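PDB 6MOS: thioredoxin from Thermosipho africanus, which probably acts as a thiol-disulfide oxidoreductase, exchanging electrons with partner proteins through a redox-active pair of cysteines. Local coordinates for residues E60-D63 and S69-A72; V82-K87 and K92-N97; K42-K47 and F98-V103. All coordinates share one frame; numbering follows the deposited sequence. Where two conformers were deposited one is given.

Interaction 1: residues E60-D63 and S69-A72; sequences EVID and SYPA. With TAM (tris(hydroxyethyl)aminomethane), chain B.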
loop_
_atom_site.group_PDB
_atom_site.type_symbol
_atom_site.label_atom_id
_atom_site.label_comp_id
_atom_site.label_asym_id
_atom_site.label_seq_id
_atom_site.Cartn_x
_atom_site.Cartn_y
_atom_site.Cartn_z
ATOM N N GLU A 60 -4.931 -2.730 4.860
ATOM C CA GLU A 60 -4.568 -4.025 5.405
ATOM C C GLU A 60 -3.049 -4.103 5.453
ATOM O O GLU A 60 -2.389 -3.885 4.433
ATOM C CB GLU A 60 -5.143 -5.150 4.559
ATOM C CG GLU A 60 -4.806 -6.510 5.130
ATOM C CD GLU A 60 -5.430 -7.655 4.358
ATOM O OE1 GLU A 60 -6.083 -7.404 3.318
ATOM O OE2 GLU A 60 -5.244 -8.817 4.798
ATOM N N VAL A 61 -2.500 -4.371 6.632
ATOM C CA VAL A 61 -1.054 -4.498 6.797
ATOM C C VAL A 61 -0.733 -5.985 6.776
ATOM O O VAL A 61 -1.299 -6.763 7.555
ATOM C CB VAL A 61 -0.567 -3.825 8.089
ATOM C CG1 VAL A 61 0.954 -3.926 8.194
ATOM C CG2 VAL A 61 -0.988 -2.366 8.105
ATOM N N ILE A 62 0.130 -6.395 5.851
ATOM C CA ILE A 62 0.350 -7.800 5.545
ATOM C C ILE A 62 1.819 -8.097 5.798
ATOM O O ILE A 62 2.693 -7.446 5.213
ATOM C CB ILE A 62 -0.037 -8.129 4.096
ATOM C CG1 ILE A 62 -1.516 -7.811 3.877
ATOM C CG2 ILE A 62 0.285 -9.592 3.759
ATOM C CD1 ILE A 62 -1.930 -7.765 2.433
ATOM N N ASP A 63 2.088 -9.063 6.676
ATOM C CA ASP A 63 3.456 -9.458 6.983
ATOM C C ASP A 63 3.831 -10.620 6.071
ATOM O O ASP A 63 3.285 -11.722 6.199
ATOM C CB ASP A 63 3.609 -9.835 8.454
ATOM C CG ASP A 63 5.070 -9.937 8.856
ATOM O OD1 ASP A 63 5.722 -10.900 8.408
ATOM O OD2 ASP A 63 5.556 -9.050 9.589
ATOM N N SER A 69 1.350 -16.571 2.078
ATOM C CA SER A 69 0.509 -17.133 1.020
ATOM C C SER A 69 -0.024 -16.045 0.082
ATOM O O SER A 69 0.226 -16.070 -1.126
ATOM C CB SER A 69 -0.662 -17.914 1.629
ATOM O OG SER A 69 -0.222 -19.102 2.255
ATOM N N TYR A 70 -0.797 -15.108 0.627
ATOM C CA TYR A 70 -1.381 -14.073 -0.229
ATOM C C TYR A 70 -0.316 -13.212 -0.914
ATOM O O TYR A 70 -0.439 -12.990 -2.132
ATOM C CB TYR A 70 -2.381 -13.217 0.572
ATOM C CG TYR A 70 -2.926 -12.043 -0.220
ATOM C CD1 TYR A 70 -3.831 -12.235 -1.262
ATOM C CD2 TYR A 70 -2.528 -10.740 0.066
ATOM C CE1 TYR A 70 -4.325 -11.153 -1.998
ATOM C CE2 TYR A 70 -3.013 -9.653 -0.664
ATOM C CZ TYR A 70 -3.909 -9.865 -1.694
ATOM O OH TYR A 70 -4.384 -8.781 -2.420
ATOM N N PRO A 71 0.742 -12.744 -0.240
ATOM C CA PRO A 71 1.804 -12.028 -0.979
ATOM C C PRO A 71 2.378 -12.836 -2.127
ATOM O O PRO A 71 2.658 -12.280 -3.197
ATOM C CB PRO A 71 2.859 -11.754 0.104
ATOM C CG PRO A 71 2.093 -11.732 1.371
ATOM C CD PRO A 71 0.995 -12.740 1.210
ATOM N N ALA A 72 2.541 -14.149 -1.945
ATOM C CA ALA A 72 3.103 -14.963 -3.016
ATOM C C ALA A 72 2.136 -15.057 -4.190
ATOM O O ALA A 72 2.553 -15.010 -5.353
ATOM C CB ALA A 72 3.462 -16.351 -2.480
HETATM C C TAM B . -7.510 -5.201 9.096
HETATM C C1 TAM B . -6.260 -6.073 9.314
HETATM C C2 TAM B . -7.161 -3.784 8.675
HETATM C C3 TAM B . -8.391 -5.921 8.054
HETATM C C4 TAM B . -5.016 -5.315 9.760
HETATM C C5 TAM B . -7.536 -2.757 9.747
HETATM C C6 TAM B . -8.937 -5.074 6.907
HETATM N N TAM B . -8.241 -5.121 10.356
HETATM O O4 TAM B . -4.122 -5.319 8.685
HETATM O O5 TAM B . -7.031 -1.489 9.413
HETATM O O6 TAM B . -10.142 -4.409 7.246
#
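Ile62, on the edge strand 58-63, meets Tyr70 and Pro71 of the short helix 69-73 through its two branches, a worked example of how one beta-branched residue can serve two neighbours at once. From CB, which points to the helix, the chain divides. The CG2 methyl goes to the proline ring and lies 3.7 Å from CG of Pro71, with the CD atom of that ring a little farther off. The other branch runs through CG1, set anti to the carbonyl carbon (chi1 -60°), and stays extended (chi2 166°), which carries CD1 to the tyrosine. There CD1 of Ile62 lies 3.8 Å from CE2 of Tyr70 and equally close to CD2, beside the ring edge and near its plane; the two side chains cross at about a right angle. The contact is therefore wholly apolar. The tyrosine hydroxyl turns elsewhere, to a hydrogen bond with Glu31.

On the strand itself the backbone of Val61 holds a bound tris(hydroxyethyl)aminomethane molecule: N of Val61 gives a 2.8 Å hydrogen bond to O4 of the ligand at 159°, and the same oxygen returns a weak bond to O of Val61. Ile59 O is a further hydrogen-bond partner of the ligand.

Strand 58-63 is an outermost strand of the sheet, bonded through Glu60 and Ile62 to strand 29-34. Helix 69-73 lies over the face of the sheet that carries Ile62 and Phe33, with Tyr70 and Ile62 both touching Phe33 of strand 29-34 and Pro71 touching Val64 just beyond the strand.

Interaction 2: residues V82-K87 and K92-N97; sequences VIILDK and KRFARN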
loop_
_atom_site.group_PDB
_atom_site.type_symbol
_atom_site.label_atom_id
_atom_site.label_comp_id
_atom_site.label_asym_id
_atom_site.label_seq_id
_atom_site.Cartn_x
_atom_site.Cartn_y
_atom_site.Cartn_z
ATOM N N VAL A 82 3.370 -1.302 -1.774
ATOM C CA VAL A 82 2.074 -0.667 -1.557
ATOM C C VAL A 82 1.211 -0.944 -2.775
ATOM O O VAL A 82 1.635 -0.699 -3.908
ATOM C CB VAL A 82 2.204 0.849 -1.312
ATOM C CG1 VAL A 82 0.826 1.471 -1.188
ATOM C CG2 VAL A 82 2.997 1.115 -0.051
ATOM N N ILE A 83 0.006 -1.468 -2.552
ATOM C CA ILE A 83 -0.935 -1.692 -3.640
ATOM C C ILE A 83 -2.193 -0.907 -3.308
ATOM O O ILE A 83 -2.737 -1.045 -2.211
ATOM C CB ILE A 83 -1.246 -3.187 -3.839
ATOM C CG1 ILE A 83 0.037 -3.972 -4.145
ATOM C CG2 ILE A 83 -2.221 -3.387 -4.991
ATOM C CD1 ILE A 83 -0.220 -5.419 -4.503
ATOM N N ILE A 84 -2.616 -0.037 -4.223
ATOM C CA ILE A 84 -3.889 0.664 -4.098
ATOM C C ILE A 84 -4.920 -0.082 -4.935
ATOM O O ILE A 84 -4.659 -0.424 -6.096
ATOM C CB ILE A 84 -3.756 2.134 -4.533
ATOM C CG1 ILE A 84 -2.618 2.805 -3.751
ATOM C CG2 ILE A 84 -5.065 2.865 -4.305
ATOM C CD1 ILE A 84 -2.288 4.211 -4.218
ATOM N N LEU A 85 -6.078 -0.369 -4.348
ATOM C CA LEU A 85 -7.102 -1.128 -5.047
ATOM C C LEU A 85 -8.444 -0.424 -4.944
ATOM O O LEU A 85 -8.694 0.357 -4.021
ATOM C CB LEU A 85 -7.243 -2.558 -4.500
ATOM C CG LEU A 85 -6.000 -3.447 -4.539
ATOM C CD1 LEU A 85 -5.309 -3.444 -3.184
ATOM C CD2 LEU A 85 -6.337 -4.858 -4.976
ATOM N N ASP A 86 -9.310 -0.739 -5.905
ATOM C CA ASP A 86 -10.699 -0.301 -5.901
ATOM C C ASP A 86 -11.540 -1.451 -6.432
ATOM O O ASP A 86 -11.350 -1.873 -7.576
ATOM C CB ASP A 86 -10.884 0.948 -6.761
ATOM C CG ASP A 86 -12.294 1.495 -6.703
ATOM O OD1 ASP A 86 -13.059 1.088 -5.802
ATOM O OD2 ASP A 86 -12.634 2.337 -7.559
ATOM N N LYS A 87 -12.461 -1.954 -5.611
ATOM C CA LYS A 87 -13.284 -3.110 -5.978
ATOM C C LYS A 87 -12.401 -4.307 -6.329
ATOM O O LYS A 87 -12.640 -5.018 -7.308
ATOM C CB LYS A 87 -14.237 -2.771 -7.132
ATOM C CG LYS A 87 -15.386 -3.762 -7.328
ATOM C CD LYS A 87 -15.423 -4.303 -8.761
ATOM C CE LYS A 87 -16.583 -5.277 -8.964
ATOM N NZ LYS A 87 -17.900 -4.670 -8.607
ATOM N N LYS A 92 -2.703 0.712 -8.690
ATOM C CA LYS A 92 -1.294 1.071 -8.779
ATOM C C LYS A 92 -0.514 0.282 -7.741
ATOM O O LYS A 92 -0.977 0.114 -6.610
ATOM C CB LYS A 92 -1.099 2.579 -8.554
ATOM C CG LYS A 92 0.274 3.101 -8.955
ATOM C CD LYS A 92 0.356 3.314 -10.459
ATOM C CE LYS A 92 1.439 4.322 -10.799
ATOM N NZ LYS A 92 2.744 3.956 -10.167
ATOM N N ARG A 93 0.659 -0.206 -8.135
ATOM C CA ARG A 93 1.560 -0.904 -7.237
ATOM C C ARG A 93 2.834 -0.082 -7.084
ATOM O O ARG A 93 3.335 0.496 -8.061
ATOM C CB ARG A 93 1.863 -2.316 -7.762
ATOM C CG ARG A 93 2.777 -3.147 -6.883
ATOM C CD ARG A 93 3.019 -4.525 -7.480
ATOM N NE ARG A 93 1.794 -5.305 -7.590
ATOM C CZ ARG A 93 1.746 -6.630 -7.461
ATOM N NH1 ARG A 93 2.861 -7.305 -7.214
ATOM N NH2 ARG A 93 0.590 -7.271 -7.560
ATOM N N PHE A 94 3.329 0.011 -5.851
ATOM C CA PHE A 94 4.591 0.687 -5.554
ATOM C C PHE A 94 5.541 -0.322 -4.927
ATOM O O PHE A 94 5.243 -0.881 -3.872
ATOM C CB PHE A 94 4.386 1.864 -4.598
ATOM C CG PHE A 94 3.386 2.876 -5.066
ATOM C CD1 PHE A 94 2.030 2.697 -4.828
ATOM C CD2 PHE A 94 3.796 4.025 -5.722
ATOM C CE1 PHE A 94 1.101 3.641 -5.251
ATOM C CE2 PHE A 94 2.865 4.977 -6.142
ATOM C CZ PHE A 94 1.524 4.782 -5.909
ATOM N N ALA A 95 6.687 -0.550 -5.558
ATOM C CA ALA A 95 7.688 -1.423 -4.959
ATOM C C ALA A 95 9.060 -0.949 -5.416
ATOM O O ALA A 95 9.179 -0.208 -6.396
ATOM C CB ALA A 95 7.475 -2.885 -5.344
ATOM N N ARG A 96 10.083 -1.367 -4.677
ATOM C CA ARG A 96 11.489 -1.139 -5.029
ATOM C C ARG A 96 11.926 0.309 -4.852
ATOM O O ARG A 96 12.771 0.597 -3.997
ATOM C CB ARG A 96 11.775 -1.593 -6.465
ATOM C CG ARG A 96 11.907 -3.099 -6.621
ATOM C CD ARG A 96 12.061 -3.510 -8.077
ATOM N NE ARG A 96 12.123 -4.964 -8.227
ATOM C CZ ARG A 96 11.058 -5.762 -8.261
ATOM N NH1 ARG A 96 9.834 -5.251 -8.149
ATOM N NH2 ARG A 96 11.214 -7.075 -8.402
ATOM N N ASN A 97 11.393 1.229 -5.657
ATOM C CA ASN A 97 11.832 2.627 -5.591
ATOM C C ASN A 97 10.614 3.538 -5.704
ATOM O O ASN A 97 10.105 3.776 -6.806
ATOM C CB ASN A 97 12.860 2.949 -6.669
ATOM C CG ASN A 97 13.876 3.987 -6.212
ATOM O OD1 ASN A 97 14.020 4.251 -5.015
ATOM N ND2 ASN A 97 14.584 4.583 -7.163
#
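Val82 and Phe94 open a short antiparallel ladder between strands 81-86 and 89-95, and the pair illustrates how a beta hairpin divides its labour between backbone and side chains. The backbone bonds come first. Val82 and Phe94 form a hydrogen-bonded pair in which N of Val82 lies 2.8 Å from O of Phe94, and N of Phe94 lies 2.7 Å from O of Val82. Ile83 and Arg93 make the non-hydrogen-bonded pair that follows. Ile84 and Lys92 are again hydrogen-bonded, but unequally: N of Ile84 reaches O of Lys92 at 2.9 Å and 169°, while the return bond is weak. CA-H...O contacts add to the ladder, such as that from CA of Arg93 to O of Val82 at 3.3 Å.

Apolar packing gathers on the face of Val82, Ile84 and Phe94. The Phe94 ring receives CD1 of Ile84 at its edge, 3.6 Å from CE1, while CD1 of the ring lies 4.0 Å from CB of Val82. Helix 100-115 covers this face, Thr106 touching both Ile84 and Phe94.

On the opposite face Ile83 and Arg93 run side by side. The arginine, bent at chi3 (-63°), lays one face of its guanidinium over CD1 of Ile83, which sits 3.7 Å from NH2 and offset toward the rim. Its polar end is held by a salt bridge to Glu90 and a hydrogen bond to Lys74 O. The guanidinium thus offers apolar cover with its flat face while its N-H groups serve polar partners, so packing and charge pairing need not compete.

Interaction 3: residues K42-K47 and F98-V103; sequences KAMLPK and FSISEV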
loop_
_atom_site.group_PDB
_atom_site.type_symbol
_atom_site.label_atom_id
_atom_site.label_comp_id
_atom_site.label_asym_id
_atom_site.label_seq_id
_atom_site.Cartn_x
_atom_site.Cartn_y
_atom_site.Cartn_z
ATOM N N LYS A 42 9.103 -0.015 8.718
ATOM C CA LYS A 42 8.688 0.498 10.023
ATOM C C LYS A 42 8.477 2.007 9.989
ATOM O O LYS A 42 7.509 2.521 10.563
ATOM C CB LYS A 42 9.728 0.141 11.081
ATOM C CG LYS A 42 9.949 -1.337 11.271
ATOM C CD LYS A 42 10.914 -1.556 12.417
ATOM C CE LYS A 42 11.493 -2.941 12.380
ATOM N NZ LYS A 42 12.978 -2.945 12.456
ATOM N N ALA A 43 9.383 2.733 9.331
ATOM C CA ALA A 43 9.281 4.186 9.246
ATOM C C ALA A 43 8.095 4.610 8.390
ATOM O O ALA A 43 7.460 5.639 8.660
ATOM C CB ALA A 43 10.581 4.776 8.679
ATOM N N MET A 44 7.784 3.841 7.348
ATOM C CA MET A 44 6.716 4.241 6.437
ATOM C C MET A 44 5.341 3.855 6.964
ATOM O O MET A 44 4.347 4.500 6.602
ATOM C CB MET A 44 6.957 3.612 5.058
ATOM C CG MET A 44 6.022 4.073 3.955
ATOM S SD MET A 44 6.317 3.197 2.405
ATOM C CE MET A 44 7.954 3.805 1.973
ATOM N N LEU A 45 5.278 2.834 7.825
ATOM C CA LEU A 45 3.997 2.303 8.289
ATOM C C LEU A 45 3.104 3.359 8.935
ATOM O O LEU A 45 1.921 3.435 8.572
ATOM C CB LEU A 45 4.251 1.131 9.238
ATOM C CG LEU A 45 2.977 0.533 9.843
ATOM C CD1 LEU A 45 2.077 0.046 8.730
ATOM C CD2 LEU A 45 3.333 -0.586 10.789
ATOM N N PRO A 46 3.574 4.176 9.884
ATOM C CA PRO A 46 2.662 5.186 10.446
ATOM C C PRO A 46 2.231 6.229 9.433
ATOM O O PRO A 46 1.101 6.730 9.515
ATOM C CB PRO A 46 3.476 5.796 11.595
ATOM C CG PRO A 46 4.878 5.513 11.261
ATOM C CD PRO A 46 4.885 4.202 10.558
ATOM N N LYS A 47 3.086 6.561 8.466
ATOM C CA LYS A 47 2.682 7.487 7.417
ATOM C C LYS A 47 1.561 6.894 6.581
ATOM O O LYS A 47 0.546 7.552 6.328
ATOM C CB LYS A 47 3.874 7.833 6.528
ATOM C CG LYS A 47 5.129 8.300 7.258
ATOM C CD LYS A 47 6.240 8.578 6.248
ATOM C CE LYS A 47 7.562 8.964 6.908
ATOM N NZ LYS A 47 7.530 10.353 7.446
ATOM N N PHE A 98 10.163 4.052 -4.562
ATOM C CA PHE A 98 9.049 4.988 -4.519
ATOM C C PHE A 98 9.099 5.747 -3.201
ATOM O O PHE A 98 9.634 5.250 -2.202
ATOM C CB PHE A 98 7.706 4.268 -4.669
ATOM C CG PHE A 98 7.346 3.408 -3.497
ATOM C CD1 PHE A 98 7.834 2.109 -3.388
ATOM C CD2 PHE A 98 6.496 3.885 -2.509
ATOM C CE1 PHE A 98 7.484 1.316 -2.314
ATOM C CE2 PHE A 98 6.152 3.091 -1.421
ATOM C CZ PHE A 98 6.643 1.806 -1.329
ATOM N N SER A 99 8.551 6.958 -3.215
ATOM C CA SER A 99 8.413 7.778 -2.024
ATOM C C SER A 99 6.964 7.777 -1.567
ATOM O O SER A 99 6.049 7.487 -2.344
ATOM C CB SER A 99 8.862 9.219 -2.285
ATOM O OG SER A 99 8.009 9.832 -3.240
ATOM N N ILE A 100 6.753 8.138 -0.301
ATOM C CA ILE A 100 5.388 8.147 0.216
ATOM C C ILE A 100 4.556 9.223 -0.470
ATOM O O ILE A 100 3.334 9.085 -0.567
ATOM C CB ILE A 100 5.400 8.300 1.749
ATOM C CG1 ILE A 100 4.063 7.889 2.344
ATOM C CG2 ILE A 100 5.724 9.721 2.165
ATOM C CD1 ILE A 100 3.834 6.391 2.311
ATOM N N SER A 101 5.194 10.272 -1.007
ATOM C CA SER A 101 4.435 11.303 -1.714
ATOM C C SER A 101 3.794 10.769 -2.994
ATOM O O SER A 101 2.695 11.208 -3.361
ATOM C CB SER A 101 5.338 12.496 -2.030
ATOM O OG SER A 101 6.446 12.095 -2.806
ATOM N N GLU A 102 4.452 9.827 -3.679
ATOM C CA GLU A 102 3.857 9.219 -4.869
ATOM C C GLU A 102 2.558 8.509 -4.531
ATOM O O GLU A 102 1.602 8.554 -5.312
ATOM C CB GLU A 102 4.815 8.224 -5.516
ATOM C CG GLU A 102 6.177 8.769 -5.869
ATOM C CD GLU A 102 7.066 7.691 -6.438
ATOM O OE1 GLU A 102 6.543 6.797 -7.138
ATOM O OE2 GLU A 102 8.282 7.717 -6.170
ATOM N N VAL A 103 2.511 7.834 -3.379
ATOM C CA VAL A 103 1.296 7.139 -2.967
ATOM C C VAL A 103 0.162 8.130 -2.744
ATOM O O VAL A 103 -0.961 7.935 -3.223
ATOM C CB VAL A 103 1.560 6.300 -1.704
ATOM C CG1 VAL A 103 0.281 5.574 -1.269
ATOM C CG2 VAL A 103 2.685 5.311 -1.974
#
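Met44 and Phe98 make a Met-aromatic contact in a thioredoxin fold, where helix 39-55, which begins at the Cys38-Cys41 disulfide, meets the start of helix 100-115. The example shows how a flexible thioether can bridge two elements distant in sequence.

The sulfur-aromatic part comes first. SD of Met44 lies 4.9 Å from the centroid of the Phe98 ring and 64° off its normal, an oblique approach, with CE2 the nearest ring carbon at 3.8 Å. SD and the methyl CE of Met44 both lie beside CE2 and CZ of Phe98. Extended over its first two torsions, with chi1 at -173°, the methionine reaches across from the helix, and a bend at chi3 sets the methyl beside the ring. Phe98 puts CG between its own backbone N and carbonyl carbon (chi1 69°), which swings the ring toward the methionine; its other neighbours include Val82 of the sheet.

Aliphatic packing forms the second group. Met44 and Ile100 overlap alongside, their chains running opposite ways, CG of Met44 coming to 3.6 Å from CD1 of Ile100. CB of Lys47 stands 4.2 Å from CG1 of Ile100, while the rest of the lysine turns off from the contact. Ile100 also touches Ile48 and Ile51 farther along helix 39-55, and Met44 also touches Tyr32 of strand 29-34, so the seam merges with the packing on the sheet.

Two side-chain hydrogen bonds tie 98-103 together at the start of the second helix. The hydroxyls of Ser99 and Ser101 share a hydrogen bond, and N of Ser99 donates to OE2 of Glu102 at 3.1 Å, meeting the carboxylate oxygen from above its plane.

The three contacts fall around one mixed sheet in strand order 58-63, 29-34, 81-86, 89-95. Interaction 1 and interaction 2 come in series along the chain, their centres 13 Å apart, with strand 81-86 following helix 69-73; both lie between the segments of interaction 3, which joins segments whose nearest ends are 51 positions apart. Interaction 3 touches both others: Leu45 packs on Val61 of interaction 1, and Phe98 and Val103 pack on Val82 and Phe94 of interaction 2, whose centre is 12 Å away. Long-range helix packing and local hairpin pairing thus share a core, joining helix 39-55, at whose start the Cys38-Cys41 disulfide lies, to the C-terminal helix and the sheet.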